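Side-chain contact in putative mannose-1-phosphate guanylyl transferase (Thermus thermophilus, PDB 2CU2), which probably transfers a guanylyl group from GTP to mannose 1-phosphate, the reaction that makes GDP-mannose: residues A95-A100 against R214-A219. Residues are numbered along the deposited sequence; the frame is centred on the assembly and turned at random.
Sequences ALKEGA and RLLAGA
Leu216, in the last turn of helix 206-216, spreads its two methyls over two neighbours on helix 83-98: CD1 meets CD1 of Leu96 at 3.9 Å, and CD2 lies 4.1 Å from CD of Lys97. The closer half is the leucine pair, methyl end to methyl end, with the two side chains crossing at about a right angle. Leu96 also touches Pro194 of helix 194-204, while Leu215 turns to Leu89 and Leu90 of helix 83-98. The Lys97 half is looser and lies on the solvent side. There CG sits between the backbone N and the carbonyl carbon (chi1 62°), which sends the chain out with CD beside Leu216; the bend at chi3 (-130°) carries CE and NZ beyond the contact, and NZ forms a salt bridge with Glu94 of its own helix. Both helices stop close to the contact in Schellman motifs, with Gly99 and Gly218 at positive phi; Ala219 N returns to Arg214 O at 2.8 Å. The contact thus joins two helix C-termini at the surface of the nucleotidyltransferase domain. With 117 Å² buried and both approaches between methyl or methylene carbons, its chemistry implies a modest, purely apolar contact without directional bonds.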
# COMPACT_ATOMS: atom_id res chain seq x y z
N ALA A 95 -18.93 -5.20 41.77
CA ALA A 95 -18.09 -5.71 42.84
C ALA A 95 -18.79 -5.65 44.20
O ALA A 95 -18.73 -6.56 45.01
CB ALA A 95 -16.81 -4.87 42.88
N LEU A 96 -19.44 -4.50 44.44
CA LEU A 96 -20.10 -4.30 45.73
C LEU A 96 -21.14 -5.38 46.02
O LEU A 96 -21.10 -6.07 47.03
CB LEU A 96 -20.77 -2.92 45.72
CG LEU A 96 -19.78 -1.79 46.01
CD1 LEU A 96 -20.40 -0.41 45.86
CD2 LEU A 96 -19.21 -1.86 47.43
N LYS A 97 -22.13 -5.50 45.11
CA LYS A 97 -23.19 -6.47 45.35
C LYS A 97 -22.75 -7.91 45.09
O LYS A 97 -23.46 -8.87 45.36
CB LYS A 97 -24.40 -6.11 44.47
CG LYS A 97 -24.08 -6.18 42.98
CD LYS A 97 -24.99 -5.26 42.16
CE LYS A 97 -25.63 -5.97 40.97
NZ LYS A 97 -25.86 -5.01 39.89
N GLU A 98 -21.53 -8.04 44.52
CA GLU A 98 -20.94 -9.36 44.41
C GLU A 98 -20.17 -9.72 45.68
O GLU A 98 -19.76 -10.85 45.91
CB GLU A 98 -19.99 -9.37 43.20
CG GLU A 98 -20.71 -9.70 41.89
CD GLU A 98 -21.57 -10.93 42.08
OE1 GLU A 98 -21.16 -11.83 42.81
OE2 GLU A 98 -22.65 -10.99 41.49
N GLY A 99 -19.96 -8.68 46.51
CA GLY A 99 -19.30 -8.90 47.80
C GLY A 99 -17.78 -8.98 47.65
O GLY A 99 -17.08 -9.59 48.44
N ALA A 100 -17.27 -8.35 46.57
CA ALA A 100 -15.84 -8.41 46.31
C ALA A 100 -15.05 -7.59 47.32
O ALA A 100 -15.45 -6.51 47.74
CB ALA A 100 -15.59 -7.88 44.90
N ARG A 214 -27.73 5.22 43.18
CA ARG A 214 -29.00 4.96 42.51
C ARG A 214 -28.99 3.64 41.74
O ARG A 214 -29.99 2.94 41.62
CB ARG A 214 -29.28 6.12 41.55
CG ARG A 214 -29.58 7.42 42.30
CD ARG A 214 -30.40 8.40 41.44
NE ARG A 214 -29.56 8.99 40.40
CZ ARG A 214 -29.89 8.73 39.12
NH1 ARG A 214 -30.94 7.98 38.84
NH2 ARG A 214 -29.15 9.23 38.13
N LEU A 215 -27.81 3.31 41.18
CA LEU A 215 -27.71 2.05 40.44
C LEU A 215 -27.97 0.85 41.34
O LEU A 215 -28.73 -0.06 41.02
CB LEU A 215 -26.30 1.96 39.85
CG LEU A 215 -26.16 2.76 38.55
CD1 LEU A 215 -24.73 2.76 38.01
CD2 LEU A 215 -27.05 2.21 37.42
N LEU A 216 -27.30 0.85 42.50
CA LEU A 216 -27.51 -0.22 43.47
C LEU A 216 -28.96 -0.25 43.96
O LEU A 216 -29.49 -1.26 44.40
CB LEU A 216 -26.58 0.03 44.66
CG LEU A 216 -25.10 -0.20 44.31
CD1 LEU A 216 -24.16 0.36 45.39
CD2 LEU A 216 -24.76 -1.68 44.16
N ALA A 217 -29.61 0.94 43.88
CA ALA A 217 -30.96 1.06 44.41
C ALA A 217 -32.02 0.85 43.32
O ALA A 217 -33.19 1.19 43.48
CB ALA A 217 -31.11 2.46 45.02
N GLY A 218 -31.58 0.33 42.16
CA GLY A 218 -32.55 -0.11 41.15
C GLY A 218 -32.74 0.88 39.98
O GLY A 218 -33.61 0.72 39.14
N ALA A 219 -31.94 1.97 39.94
CA ALA A 219 -32.09 2.92 38.83
C ALA A 219 -31.72 2.29 37.48
O ALA A 219 -31.00 1.30 37.39
CB ALA A 219 -31.21 4.15 39.09